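Local atomic coordinates of argininosuccinate lyase (Chelativorans sp., PDB entry 6RXA), a protein that cleaves C-N bonds as an EDDS lyase of the aspartase/fumarase superfamily and probably splits argininosuccinate into fumarate and arginine. Residues E63-I68 with Q491-T496; A233-V238 with T311-I316; L441-E444 with M448-P451. The protein carries 2 engineered substitutions. All blocks are in the same frame, centred on the assembly; numbering follows the deposited sequence.

Contact 1. Residues E63-I68 with Q491-T496; sequences EESATI and QQIIQT
Two crossing helices, 62-79 near the start of the chain and the long C-terminal helix 451-500, meet here where I493 presses its CG2 methyl onto S65 and A66. That methyl lies 3.5 Å from S65 OG and 3.6 Å from A66 N, so it sits on the helix surface between a hydroxyl and the backbone. It points this way because CG2 is anti to the backbone N of I493, while CG1 (chi1 -71°) turns beside that N and brings CD1 alongside CG2 on the same side of the hydroxyl, CD1 being 3.8 Å from S65 OG. The contacts to the hydroxyl are purely van der Waals; the polar partner of S65 OG is T55 on helix 35-56. The only side-chain atom of A66, its CB, fits against the C-terminal helix backbone, 3.8 Å from I493 O and 4.0 Å from I494 CA.

Such small residues at the crossing let the helices come close: the axes of the two short segments approach to 8.3 Å, and A66 CA and I494 CA are 4.5 Å apart. The segments cross at -108°, closer to perpendicular than to the near-parallel packing of a helical bundle, so the patch is compact, with no hydrogen bond across it. I494 touches chiefly with its backbone; its CG1 lies 4.1 Å from A66 O, and its side chain reaches on to L69 and S70. I493 also touches V62 and L69 of helix 62-79 and V52 of helix 35-56.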
loop_
_atom_site.group_PDB
_atom_site.type_symbol
_atom_site.label_atom_id
_atom_site.label_comp_id
_atom_site.label_asym_id
_atom_site.label_seq_id
_atom_site.Cartn_x
_atom_site.Cartn_y
_atom_site.Cartn_z
ATOM N N GLU A 63 -22.319 48.160 -3.682
ATOM C CA GLU A 63 -22.384 48.474 -2.259
ATOM C C GLU A 63 -22.346 47.213 -1.401
ATOM O O GLU A 63 -21.628 47.163 -0.396
ATOM C CB GLU A 63 -23.639 49.301 -1.963
ATOM C CG GLU A 63 -23.632 50.687 -2.606
ATOM C CD GLU A 63 -24.389 50.761 -3.933
ATOM O OE1 GLU A 63 -25.030 51.807 -4.182
ATOM O OE2 GLU A 63 -24.341 49.790 -4.731
ATOM N N GLU A 64 -23.123 46.188 -1.771
ATOM C CA GLU A 64 -23.084 44.922 -1.045
ATOM C C GLU A 64 -21.706 44.292 -1.153
ATOM O O GLU A 64 -21.150 43.799 -0.160
ATOM C CB GLU A 64 -24.122 43.959 -1.621
ATOM C CG GLU A 64 -25.564 44.347 -1.315
ATOM C CD GLU A 64 -26.573 43.484 -2.052
ATOM O OE1 GLU A 64 -26.308 43.104 -3.214
ATOM O OE2 GLU A 64 -27.639 43.199 -1.470
ATOM N N SER A 65 -21.137 44.314 -2.356
ATOM C CA SER A 65 -19.821 43.737 -2.588
ATOM C C SER A 65 -18.771 44.416 -1.724
ATOM O O SER A 65 -17.979 43.745 -1.054
ATOM C CB SER A 65 -19.493 43.874 -4.077
ATOM O OG SER A 65 -18.236 43.320 -4.392
ATOM N N ALA A 66 -18.777 45.750 -1.689
ATOM C CA ALA A 66 -17.792 46.464 -0.888
ATOM C C ALA A 66 -17.921 46.110 0.586
ATOM O O ALA A 66 -16.912 45.941 1.279
ATOM C CB ALA A 66 -17.958 47.973 -1.074
ATOM N N THR A 67 -19.156 46.029 1.089
ATOM C CA THR A 67 -19.365 45.686 2.490
ATOM C C THR A 67 -18.799 44.307 2.801
ATOM O O THR A 67 -18.084 44.123 3.795
ATOM C CB THR A 67 -20.854 45.742 2.821
ATOM O OG1 THR A 67 -21.358 47.056 2.546
ATOM C CG2 THR A 67 -21.060 45.403 4.283
ATOM N N ILE A 68 -19.095 43.328 1.942
ATOM C CA ILE A 68 -18.579 41.975 2.114
ATOM C C ILE A 68 -17.054 41.966 2.052
ATOM O O ILE A 68 -16.386 41.412 2.931
ATOM C CB ILE A 68 -19.195 41.038 1.060
ATOM C CG1 ILE A 68 -20.697 40.870 1.316
ATOM C CG2 ILE A 68 -18.502 39.681 1.085
ATOM C CD1 ILE A 68 -21.465 40.240 0.168
ATOM N N GLN A 491 -9.943 46.382 -4.364
ATOM C CA GLN A 491 -9.762 47.754 -3.904
ATOM C C GLN A 491 -10.629 48.719 -4.706
ATOM O O GLN A 491 -11.201 49.660 -4.139
ATOM C CB GLN A 491 -8.288 48.140 -3.919
ATOM C CG GLN A 491 -7.479 47.520 -2.776
ATOM C CD GLN A 491 -8.199 47.551 -1.426
ATOM O OE1 GLN A 491 -8.410 46.502 -0.793
ATOM N NE2 GLN A 491 -8.590 48.751 -0.985
ATOM N N GLN A 492 -10.764 48.495 -6.020
ATOM C CA GLN A 492 -11.650 49.324 -6.837
ATOM C C GLN A 492 -13.058 49.359 -6.253
ATOM O O GLN A 492 -13.657 50.431 -6.101
ATOM C CB GLN A 492 -11.692 48.789 -8.275
ATOM C CG GLN A 492 -10.481 49.155 -9.099
ATOM C CD GLN A 492 -10.295 48.286 -10.330
ATOM O OE1 GLN A 492 -11.114 47.403 -10.646
ATOM N NE2 GLN A 492 -9.189 48.514 -11.027
ATOM N N ILE A 493 -13.599 48.189 -5.916
ATOM C CA ILE A 493 -14.956 48.105 -5.397
ATOM C C ILE A 493 -15.059 48.800 -4.046
ATOM O O ILE A 493 -15.971 49.602 -3.812
ATOM C CB ILE A 493 -15.393 46.634 -5.317
ATOM C CG1 ILE A 493 -15.624 46.076 -6.724
ATOM C CG2 ILE A 493 -16.654 46.496 -4.486
ATOM C CD1 ILE A 493 -15.604 44.550 -6.817
ATOM N N ILE A 494 -14.129 48.507 -3.137
ATOM C CA ILE A 494 -14.204 49.083 -1.794
ATOM C C ILE A 494 -14.092 50.601 -1.861
ATOM O O ILE A 494 -14.840 51.336 -1.201
ATOM C CB ILE A 494 -13.138 48.467 -0.870
ATOM C CG1 ILE A 494 -13.463 47.003 -0.582
ATOM C CG2 ILE A 494 -13.050 49.267 0.434
ATOM C CD1 ILE A 494 -12.348 46.250 0.145
ATOM N N GLN A 495 -13.130 51.103 -2.639
ATOM C CA GLN A 495 -12.890 52.540 -2.648
ATOM C C GLN A 495 -13.987 53.292 -3.390
ATOM O O GLN A 495 -14.351 54.411 -3.001
ATOM C CB GLN A 495 -11.531 52.847 -3.270
ATOM C CG GLN A 495 -10.372 52.407 -2.409
ATOM C CD GLN A 495 -10.400 53.064 -1.045
ATOM O OE1 GLN A 495 -10.513 54.283 -0.933
ATOM N NE2 GLN A 495 -10.326 52.255 0.001
ATOM N N THR A 496 -14.495 52.717 -4.485
ATOM C CA THR A 496 -15.585 53.363 -5.205
ATOM C C THR A 496 -16.822 53.475 -4.322
ATOM O O THR A 496 -17.479 54.522 -4.287
ATOM C CB THR A 496 -15.897 52.603 -6.494
ATOM O OG1 THR A 496 -14.774 52.689 -7.377
ATOM C CG2 THR A 496 -17.125 53.194 -7.172
#

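Contact 2. Residues A233-V238 with T311-I316; sequences AGWDHV and TSLNAI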
loop_
_atom_site.group_PDB
_atom_site.type_symbol
_atom_site.label_atom_id
_atom_site.label_comp_id
_atom_site.label_asym_id
_atom_site.label_seq_id
_atom_site.Cartn_x
_atom_site.Cartn_y
_atom_site.Cartn_z
ATOM N N ALA A 233 -16.727 15.754 -7.187
ATOM C CA ALA A 233 -16.358 14.361 -6.974
ATOM C C ALA A 233 -14.944 14.049 -7.437
ATOM O O ALA A 233 -14.331 13.093 -6.928
ATOM C CB ALA A 233 -17.339 13.442 -7.712
ATOM N N GLY A 234 -14.415 14.837 -8.363
ATOM C CA GLY A 234 -13.104 14.552 -8.930
ATOM C C GLY A 234 -11.993 14.689 -7.902
ATOM O O GLY A 234 -11.882 15.706 -7.207
ATOM N N TRP A 235 -11.140 13.671 -7.833
ATOM C CA TRP A 235 -10.067 13.596 -6.850
ATOM C C TRP A 235 -8.839 12.927 -7.450
ATOM O O TRP A 235 -7.859 12.692 -6.729
ATOM C CB TRP A 235 -10.548 12.783 -5.650
ATOM C CG TRP A 235 -9.925 13.119 -4.317
ATOM C CD1 TRP A 235 -9.091 12.346 -3.584
ATOM C CD2 TRP A 235 -10.170 14.294 -3.541
ATOM N NE1 TRP A 235 -8.779 12.974 -2.394
ATOM C CE2 TRP A 235 -9.430 14.175 -2.348
ATOM C CE3 TRP A 235 -10.928 15.445 -3.752
ATOM C CZ2 TRP A 235 -9.413 15.169 -1.375
ATOM C CZ3 TRP A 235 -10.929 16.427 -2.777
ATOM C CH2 TRP A 235 -10.171 16.285 -1.606
ATOM N N ASP A 236 -8.861 12.599 -8.747
ATOM C CA ASP A 236 -7.768 11.805 -9.293
ATOM C C ASP A 236 -6.464 12.593 -9.286
ATOM O O ASP A 236 -5.387 11.996 -9.212
ATOM C CB ASP A 236 -8.076 11.356 -10.720
ATOM C CG ASP A 236 -9.122 10.263 -10.803
ATOM O OD1 ASP A 236 -9.686 9.856 -9.764
ATOM O OD2 ASP A 236 -9.331 9.786 -11.949
ATOM N N HIS A 237 -6.549 13.929 -9.402
ATOM C CA HIS A 237 -5.370 14.789 -9.333
ATOM C C HIS A 237 -4.683 14.701 -7.978
ATOM O O HIS A 237 -3.458 14.872 -7.895
ATOM C CB HIS A 237 -5.768 16.238 -9.638
ATOM C CG HIS A 237 -6.831 16.784 -8.732
ATOM N ND1 HIS A 237 -8.127 16.317 -8.750
ATOM C CD2 HIS A 237 -6.796 17.763 -7.795
ATOM C CE1 HIS A 237 -8.842 16.973 -7.854
ATOM N NE2 HIS A 237 -8.063 17.869 -7.270
ATOM N N VAL A 238 -5.442 14.449 -6.910
ATOM C CA VAL A 238 -4.846 14.292 -5.585
ATOM C C VAL A 238 -4.072 12.979 -5.511
ATOM O O VAL A 238 -2.928 12.929 -5.036
ATOM C CB VAL A 238 -5.936 14.396 -4.502
ATOM C CG1 VAL A 238 -5.350 14.306 -3.116
ATOM C CG2 VAL A 238 -6.720 15.703 -4.670
ATOM N N THR A 311 -7.174 4.066 -1.656
ATOM C CA THR A 311 -8.144 3.253 -0.923
ATOM C C THR A 311 -9.464 4.001 -0.782
ATOM O O THR A 311 -10.545 3.437 -0.984
ATOM C CB THR A 311 -7.601 2.877 0.451
ATOM O OG1 THR A 311 -6.492 1.983 0.287
ATOM C CG2 THR A 311 -8.645 2.182 1.285
ATOM N N SER A 312 -9.393 5.282 -0.410
ATOM C CA SER A 312 -10.617 6.051 -0.192
ATOM C C SER A 312 -11.427 6.182 -1.480
ATOM O O SER A 312 -12.662 6.130 -1.444
ATOM C CB SER A 312 -10.303 7.416 0.447
ATOM O OG SER A 312 -9.797 8.364 -0.471
ATOM N N LEU A 313 -10.760 6.330 -2.633
ATOM C CA LEU A 313 -11.490 6.459 -3.891
ATOM C C LEU A 313 -12.104 5.130 -4.300
ATOM O O LEU A 313 -13.203 5.101 -4.857
ATOM C CB LEU A 313 -10.571 7.000 -4.980
ATOM C CG LEU A 313 -10.048 8.425 -4.740
ATOM C CD1 LEU A 313 -9.194 8.887 -5.909
ATOM C CD2 LEU A 313 -11.207 9.376 -4.483
ATOM N N ASN A 314 -11.427 4.027 -4.005
ATOM C CA ASN A 314 -11.984 2.708 -4.258
ATOM C C ASN A 314 -13.139 2.355 -3.337
ATOM O O ASN A 314 -13.790 1.331 -3.559
ATOM C CB ASN A 314 -10.873 1.669 -4.082
ATOM C CG ASN A 314 -10.063 1.492 -5.324
ATOM O OD1 ASN A 314 -10.616 1.330 -6.413
ATOM N ND2 ASN A 314 -8.740 1.494 -5.186
ATOM N N ALA A 315 -13.427 3.159 -2.325
ATOM C CA ALA A 315 -14.388 2.798 -1.294
ATOM C C ALA A 315 -15.742 3.489 -1.438
ATOM O O ALA A 315 -16.663 3.180 -0.668
ATOM C CB ALA A 315 -13.821 3.134 0.093
ATOM N N ILE A 316 -15.877 4.429 -2.375
ATOM C CA ILE A 316 -17.047 5.297 -2.467
ATOM C C ILE A 316 -17.704 5.214 -3.842
ATOM O O ILE A 316 -17.340 4.369 -4.665
ATOM C CB ILE A 316 -16.673 6.750 -2.095
ATOM C CG1 ILE A 316 -15.612 7.305 -3.049
ATOM C CG2 ILE A 316 -16.168 6.792 -0.644
ATOM C CD1 ILE A 316 -15.427 8.809 -2.996
#
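L313 pushes its two methyls against the first atoms of the W235 side chain, the two side chains crossing at about a right angle. CD2 does most of the touching, 3.7 Å from W235 CB and 3.8 Å from W235 CD1, at the pyrrole end of the indole and oblique to its plane. The other methyl, L313 CD1, lies 4.0 Å from D236 OD1, a van der Waals contact with the carboxylate oxygen. With CG of L313 anti to its carbonyl carbon (chi1 -64°), the fork reaches across to both residues.

The indole is held from several directions. V238 CG2 sits 3.8 Å above the plane, over the ring centre, and the V238 N to W235 O bond of 3.0 Å closes the turn that places it there. W235 NE1 bonds to V325 O, and R324 makes a cation-pi contact with the ring. S312 OG takes hold of the same loop, so V325 is bonded from both segments, its O by W235 and its N by S312.

D236 lies about 4 Å from a sodium ion. Farther out, R254 of the second subunit binds A233 O, and T311 OG1 meets its copy in the third subunit. W235 is the N-cap of helix 236-262, and L313 belongs to helix 303-314, an arrangement belonging to the central helical bundle around which aspartase/fumarase tetramers assemble.

Contact 3. Residues L441-E444 with M448-P451; sequences LRRE and MPAP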
loop_
_atom_site.group_PDB
_atom_site.type_symbol
_atom_site.label_atom_id
_atom_site.label_comp_id
_atom_site.label_asym_id
_atom_site.label_seq_id
_atom_site.Cartn_x
_atom_site.Cartn_y
_atom_site.Cartn_z
ATOM N N LEU A 441 36.929 5.093 -22.502
ATOM C CA LEU A 441 37.067 5.746 -23.800
ATOM C C LEU A 441 36.435 4.927 -24.918
ATOM O O LEU A 441 35.879 5.490 -25.872
ATOM C CB LEU A 441 38.544 6.004 -24.091
ATOM C CG LEU A 441 39.237 7.036 -23.206
ATOM C CD1 LEU A 441 40.700 7.219 -23.644
ATOM C CD2 LEU A 441 38.494 8.351 -23.235
ATOM N N ARG A 442 36.524 3.596 -24.843
ATOM C CA ARG A 442 35.923 2.764 -25.882
ATOM C C ARG A 442 34.399 2.830 -25.880
ATOM O O ARG A 442 33.783 2.582 -26.923
ATOM C CB ARG A 442 36.376 1.310 -25.718
ATOM C CG ARG A 442 37.766 1.069 -26.270
ATOM C CD ARG A 442 38.114 -0.400 -26.286
ATOM N NE ARG A 442 38.404 -0.914 -24.953
ATOM C CZ ARG A 442 39.624 -0.969 -24.416
ATOM N NH1 ARG A 442 40.686 -0.552 -25.094
ATOM N NH2 ARG A 442 39.782 -1.460 -23.194
ATOM N N ARG A 443 33.784 3.158 -24.747
ATOM C CA ARG A 443 32.326 3.212 -24.629
ATOM C C ARG A 443 31.877 4.631 -24.963
ATOM O O ARG A 443 31.540 5.436 -24.088
ATOM C CB ARG A 443 31.898 2.779 -23.234
ATOM C CG ARG A 443 32.120 1.295 -22.962
ATOM C CD ARG A 443 31.979 0.954 -21.477
ATOM N NE ARG A 443 31.889 -0.497 -21.334
ATOM C CZ ARG A 443 32.911 -1.326 -21.512
ATOM N NH1 ARG A 443 32.741 -2.642 -21.405
ATOM N NH2 ARG A 443 34.111 -0.842 -21.802
ATOM N N GLU A 444 31.866 4.928 -26.268
ATOM C CA GLU A 444 31.696 6.295 -26.756
ATOM C C GLU A 444 30.378 6.555 -27.488
ATOM O O GLU A 444 30.200 7.646 -28.039
ATOM C CB GLU A 444 32.886 6.701 -27.631
ATOM C CG GLU A 444 33.128 5.775 -28.810
ATOM C CD GLU A 444 34.241 6.273 -29.709
ATOM O OE1 GLU A 444 34.541 5.597 -30.716
ATOM O OE2 GLU A 444 34.811 7.342 -29.402
ATOM N N MET A 448 26.791 6.622 -23.142
ATOM C CA MET A 448 27.894 5.822 -22.631
ATOM C C MET A 448 28.895 6.721 -21.921
ATOM O O MET A 448 28.835 7.948 -22.022
ATOM C CB MET A 448 28.512 5.054 -23.794
ATOM C CG MET A 448 27.463 4.196 -24.501
ATOM S SD MET A 448 28.198 3.117 -25.736
ATOM C CE MET A 448 26.737 2.545 -26.615
ATOM N N PRO A 449 29.822 6.137 -21.148
ATOM C CA PRO A 449 30.612 6.949 -20.205
ATOM C C PRO A 449 31.792 7.727 -20.784
ATOM O O PRO A 449 32.377 8.537 -20.046
ATOM C CB PRO A 449 31.089 5.925 -19.167
ATOM C CG PRO A 449 31.116 4.615 -19.919
ATOM C CD PRO A 449 29.892 4.700 -20.812
ATOM N N ALA A 450 32.172 7.539 -22.040
ATOM C CA ALA A 450 33.288 8.314 -22.566
ATOM C C ALA A 450 33.029 9.806 -22.363
ATOM O O ALA A 450 31.891 10.268 -22.548
ATOM C CB ALA A 450 33.444 8.033 -24.062
ATOM N N PRO A 451 34.052 10.587 -22.002
ATOM C CA PRO A 451 33.815 12.020 -21.739
ATOM C C PRO A 451 33.072 12.770 -22.837
ATOM O O PRO A 451 32.227 13.617 -22.527
ATOM C CB PRO A 451 35.236 12.569 -21.538
ATOM C CG PRO A 451 35.987 11.429 -20.966
ATOM C CD PRO A 451 35.416 10.168 -21.619
#
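R443 O receives the backbone N-H of A450 at 3.0 Å, with an N-H...O angle of 156° and the donor tilted 28° from the carbonyl plane. Carbon atoms crowd the same oxygen: M448 CB comes to 3.1 Å from R443 O, and A450 CB to 3.2 Å from it. P449, between these two residues, has no hydrogen to give, and its ring turns instead onto the side chain of R443, where P449 CD lies 3.7 Å from R443 CB. P449 CG follows the aliphatic chain outward as far as R443 CD.

The bond closes the connection between helix 436-442 and helix 451-500, a chain reversal. R443 is the centre of an inverse gamma turn, whose E444 N to R442 O bond is weak, and A450 is the N-cap of the following helix, with P451 in its first turn. Between the two segments the A450 methyl packs 3.7 Å from E444 CA and also touches E444 CB. The rest of E444 leads away, CG lying between its backbone N and carbonyl carbon (chi1 57°). L441 points away at CB but bends its CD2 back to 3.9 Å from P451 CD, the two side chains meeting at a slant.

The extended R443 chain, passing P449, delivers its guanidinium to D369, N439 O and Q164, while R442 takes D369 from its other oxygen and also pairs with D432. Two arginines thus share one aspartate, which would probably favour its ionised form. On the side of the second subunit, M448 packs on G199, P449 on A204 and R443 on G205 of that neighbouring chain.

Overall arrangement
Contact 2 is the buried one, in the tetramer's central bundle and touched by all three other subunits; contacts 1 and 3 are only partly buried and stand toward opposite ends of the molecule, their centres 68 Å apart. Helix 451-500 connects these two: contact 3 lies at its start, and contact 1 near its end packs it on an N-terminal helix, without another subunit. Contact 1 is van der Waals packing of isoleucine against a serine, an alanine and backbone; contact 2 is apolar where its segments meet but has polar bonds, some to other subunits, around it; contact 3 turns on a backbone hydrogen bond beside an arginine-aspartate network. Contacts 2 and 3 both meet the second subunit.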